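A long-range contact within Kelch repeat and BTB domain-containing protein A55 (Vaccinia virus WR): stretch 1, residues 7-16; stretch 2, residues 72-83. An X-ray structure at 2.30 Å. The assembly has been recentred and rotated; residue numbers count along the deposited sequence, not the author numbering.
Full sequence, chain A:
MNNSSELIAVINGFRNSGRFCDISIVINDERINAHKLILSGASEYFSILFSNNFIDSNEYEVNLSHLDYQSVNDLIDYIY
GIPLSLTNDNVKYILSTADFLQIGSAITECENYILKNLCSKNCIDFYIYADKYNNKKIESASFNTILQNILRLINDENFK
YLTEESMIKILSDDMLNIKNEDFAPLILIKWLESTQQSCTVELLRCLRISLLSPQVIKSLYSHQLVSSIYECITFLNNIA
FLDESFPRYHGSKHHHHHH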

# COMPACT_ATOMS: atom_id res chain seq x y z
N LEU A 7 -0.88 5.90 -0.41
CA LEU A 7 -1.57 5.44 0.81
C LEU A 7 -0.59 5.01 1.91
O LEU A 7 -0.77 5.40 3.07
CB LEU A 7 -2.57 4.32 0.48
CG LEU A 7 -3.38 3.72 1.64
CD1 LEU A 7 -4.57 4.58 2.00
CD2 LEU A 7 -3.84 2.33 1.32
N ILE A 8 0.44 4.21 1.55
CA ILE A 8 1.46 3.70 2.48
C ILE A 8 2.31 4.85 3.08
O ILE A 8 2.76 4.74 4.22
CB ILE A 8 2.32 2.57 1.82
CG1 ILE A 8 3.11 1.76 2.88
CG2 ILE A 8 3.23 3.09 0.69
CD1 ILE A 8 3.64 0.41 2.40
N ALA A 9 2.48 5.96 2.31
CA ALA A 9 3.23 7.15 2.73
C ALA A 9 2.49 7.89 3.85
O ALA A 9 3.14 8.42 4.76
CB ALA A 9 3.45 8.07 1.55
N VAL A 10 1.14 7.91 3.80
CA VAL A 10 0.28 8.54 4.81
C VAL A 10 0.27 7.67 6.08
O VAL A 10 0.32 8.21 7.19
CB VAL A 10 -1.15 8.85 4.28
CG1 VAL A 10 -1.94 9.71 5.28
CG2 VAL A 10 -1.11 9.55 2.93
N ILE A 11 0.25 6.32 5.91
CA ILE A 11 0.29 5.33 7.00
C ILE A 11 1.64 5.43 7.74
O ILE A 11 1.66 5.39 8.98
CB ILE A 11 -0.04 3.89 6.47
CG1 ILE A 11 -1.50 3.82 5.96
CG2 ILE A 11 0.22 2.81 7.53
CD1 ILE A 11 -1.80 2.68 4.97
N ASN A 12 2.75 5.61 6.99
CA ASN A 12 4.10 5.79 7.54
C ASN A 12 4.20 7.14 8.27
O ASN A 12 4.96 7.26 9.22
CB ASN A 12 5.16 5.68 6.44
CG ASN A 12 6.59 5.67 6.93
OD1 ASN A 12 6.97 4.93 7.85
ND2 ASN A 12 7.44 6.48 6.32
N GLY A 13 3.41 8.11 7.81
CA GLY A 13 3.31 9.44 8.41
C GLY A 13 2.58 9.38 9.74
O GLY A 13 2.92 10.12 10.67
N PHE A 14 1.57 8.48 9.83
CA PHE A 14 0.78 8.23 11.04
C PHE A 14 1.64 7.46 12.06
O PHE A 14 1.50 7.68 13.26
CB PHE A 14 -0.49 7.42 10.72
CG PHE A 14 -1.59 8.09 9.92
CD1 PHE A 14 -1.93 9.42 10.15
CD2 PHE A 14 -2.35 7.36 9.02
CE1 PHE A 14 -2.97 10.02 9.43
CE2 PHE A 14 -3.39 7.96 8.31
CZ PHE A 14 -3.69 9.29 8.52
N ARG A 15 2.51 6.56 11.56
CA ARG A 15 3.44 5.73 12.34
C ARG A 15 4.44 6.60 13.12
O ARG A 15 4.69 6.34 14.30
CB ARG A 15 4.16 4.74 11.41
CG ARG A 15 5.17 3.82 12.08
CD ARG A 15 6.18 3.32 11.06
NE ARG A 15 7.40 2.82 11.70
CZ ARG A 15 8.54 2.57 11.06
NH1 ARG A 15 8.63 2.79 9.75
NH2 ARG A 15 9.60 2.12 11.71
N ASN A 16 5.00 7.63 12.45
CA ASN A 16 5.95 8.58 13.03
C ASN A 16 5.26 9.50 14.04
O ASN A 16 5.85 9.85 15.06
CB ASN A 16 6.63 9.41 11.93
CG ASN A 16 7.38 8.61 10.88
OD1 ASN A 16 8.02 7.59 11.17
ND2 ASN A 16 7.32 9.06 9.64
N VAL A 72 15.89 -5.11 12.44
CA VAL A 72 14.43 -5.10 12.69
C VAL A 72 13.83 -3.75 12.27
O VAL A 72 12.83 -3.73 11.55
CB VAL A 72 14.06 -5.51 14.15
CG1 VAL A 72 12.56 -5.40 14.41
CG2 VAL A 72 14.54 -6.92 14.48
N ASN A 73 14.46 -2.62 12.69
CA ASN A 73 14.03 -1.25 12.39
C ASN A 73 13.94 -0.98 10.89
O ASN A 73 12.94 -0.42 10.43
CB ASN A 73 14.94 -0.23 13.08
CG ASN A 73 14.44 1.19 13.02
OD1 ASN A 73 13.55 1.60 13.78
ND2 ASN A 73 14.99 1.97 12.10
N ASP A 74 14.98 -1.38 10.12
CA ASP A 74 15.03 -1.21 8.67
C ASP A 74 14.04 -2.11 7.95
O ASP A 74 13.53 -1.74 6.89
CB ASP A 74 16.45 -1.41 8.13
CG ASP A 74 17.44 -0.30 8.48
OD1 ASP A 74 17.01 0.73 9.04
OD2 ASP A 74 18.64 -0.47 8.19
N LEU A 75 13.76 -3.30 8.52
CA LEU A 75 12.79 -4.26 7.97
C LEU A 75 11.37 -3.73 8.12
O LEU A 75 10.56 -3.93 7.22
CB LEU A 75 12.94 -5.65 8.60
CG LEU A 75 14.06 -6.52 8.04
CD1 LEU A 75 14.42 -7.62 8.99
CD2 LEU A 75 13.68 -7.12 6.70
N ILE A 76 11.07 -3.03 9.24
CA ILE A 76 9.77 -2.39 9.48
C ILE A 76 9.64 -1.23 8.49
O ILE A 76 8.58 -1.06 7.89
CB ILE A 76 9.57 -1.97 10.97
CG1 ILE A 76 9.54 -3.20 11.90
CG2 ILE A 76 8.29 -1.12 11.16
CD1 ILE A 76 10.01 -2.94 13.31
N ASP A 77 10.74 -0.48 8.26
CA ASP A 77 10.81 0.62 7.28
C ASP A 77 10.56 0.08 5.86
O ASP A 77 9.94 0.77 5.05
CB ASP A 77 12.17 1.34 7.35
CG ASP A 77 12.39 2.20 8.59
OD1 ASP A 77 11.39 2.70 9.16
OD2 ASP A 77 13.56 2.39 8.97
N TYR A 78 11.00 -1.17 5.59
CA TYR A 78 10.80 -1.86 4.32
C TYR A 78 9.33 -2.28 4.16
O TYR A 78 8.81 -2.24 3.04
CB TYR A 78 11.74 -3.07 4.17
CG TYR A 78 11.64 -3.76 2.83
CD1 TYR A 78 12.21 -3.20 1.68
CD2 TYR A 78 10.98 -4.98 2.70
CE1 TYR A 78 12.11 -3.83 0.45
CE2 TYR A 78 10.88 -5.62 1.47
CZ TYR A 78 11.45 -5.05 0.34
OH TYR A 78 11.35 -5.68 -0.87
N ILE A 79 8.66 -2.67 5.28
CA ILE A 79 7.23 -3.03 5.32
C ILE A 79 6.42 -1.77 4.96
O ILE A 79 5.43 -1.86 4.23
CB ILE A 79 6.82 -3.67 6.69
CG1 ILE A 79 7.52 -5.03 6.90
CG2 ILE A 79 5.30 -3.83 6.83
CD1 ILE A 79 7.72 -5.49 8.36
N TYR A 80 6.90 -0.59 5.42
CA TYR A 80 6.32 0.72 5.13
C TYR A 80 6.91 1.27 3.80
O TYR A 80 7.57 0.52 3.07
CB TYR A 80 6.51 1.68 6.32
CG TYR A 80 5.61 1.36 7.50
CD1 TYR A 80 5.97 0.40 8.44
CD2 TYR A 80 4.41 2.04 7.68
CE1 TYR A 80 5.14 0.10 9.52
CE2 TYR A 80 3.58 1.75 8.76
CZ TYR A 80 3.95 0.79 9.68
OH TYR A 80 3.13 0.50 10.75
N GLY A 81 6.64 2.54 3.48
CA GLY A 81 7.06 3.17 2.23
C GLY A 81 8.53 3.52 2.03
O GLY A 81 8.84 4.27 1.11
N ILE A 82 9.44 2.97 2.86
CA ILE A 82 10.89 3.25 2.76
C ILE A 82 11.65 2.09 2.07
O ILE A 82 11.57 0.96 2.54
CB ILE A 82 11.49 3.65 4.14
CG1 ILE A 82 10.75 4.86 4.76
CG2 ILE A 82 13.00 3.94 4.04
CD1 ILE A 82 10.62 4.83 6.28
N PRO A 83 12.41 2.35 0.97
CA PRO A 83 13.16 1.25 0.33
C PRO A 83 14.41 0.86 1.12
O PRO A 83 15.02 1.71 1.77
CB PRO A 83 13.52 1.82 -1.06
CG PRO A 83 12.89 3.18 -1.13
CD PRO A 83 12.64 3.62 0.27

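The two stretches meet in a small, mixed contact, burying 441 Å² in total, in which Arg15 of one helix lies over the ring of Tyr80 at the end of another and closes the interface with a salt bridge to Asp77. The helix of residues 7-16 runs at 140° to that of residues 72-79, and their axes come no closer than 11.6 Å. The backbones come close just beyond the second helix, where the CA atoms of Asn12 and Tyr80 are 6.0 Å apart and those of Ala9 and Gly81 5.5 Å. Ile8, Asn12 and Arg15 are spaced at intervals of four and three, so they fall on one side of their helix; the CA-to-CB bonds of Ile8 and Arg15 point toward the second stretch and that of Asn12 sideways.

Arg15 gives up the most surface of any residue here. Its chain is extended, with chi1, chi2 and chi3 all t, which carries the guanidinium out to the second helix. On the way, Arg15 CD sits 3.6 Å from the centroid of the Tyr80 ring and only 10° off its normal, a CH-pi contact over the face. The guanidinium lies farther off-centre, with Arg15 CZ 4.7 Å from the same centroid in a cation-pi interaction. At its tip, Arg15 NH1 donates a hydrogen bond of 2.8 Å to Asp77 OD1, and Arg15 NH2 adds a weak one of 3.2 Å to that same oxygen. The carboxylate lies near the guanidinium plane, as suits in-plane N-H donors, while Ile76 CG2 covers one face, 3.5 Å from Arg15 NH2. A long side chain with an aliphatic stem and a charged end thus serves both an aromatic ring and an acid.

Tyr80 is the first residue to leave helical geometry, and its CA-to-CB bond points toward the first helix. Its ring is also approached by Ile11, whose CG2 lies 3.7 Å from Tyr80 CE2, while its hydroxyl is hydrogen-bonded elsewhere in the structure. The residue can therefore be buried without leaving its polar end unsatisfied.

Asn12 combines packing with polar support. Asn12 OD1 lies 3.6 Å from Tyr80 CB and accepts a weak hydrogen bond of 3.3 Å from Arg15 NH1, while Asn12 ND2 packs 3.6 Å from Ile82 CD1.

One turn earlier, Ile8 reaches the backbone leaving the second helix: its CD1 is 3.4 Å from Ile79 O, and its CG1 is 3.7 Å from Gly81 N. Gly81 has no side chain to add to this packing, although an ideal CB would have room, so its contribution comes from its backbone.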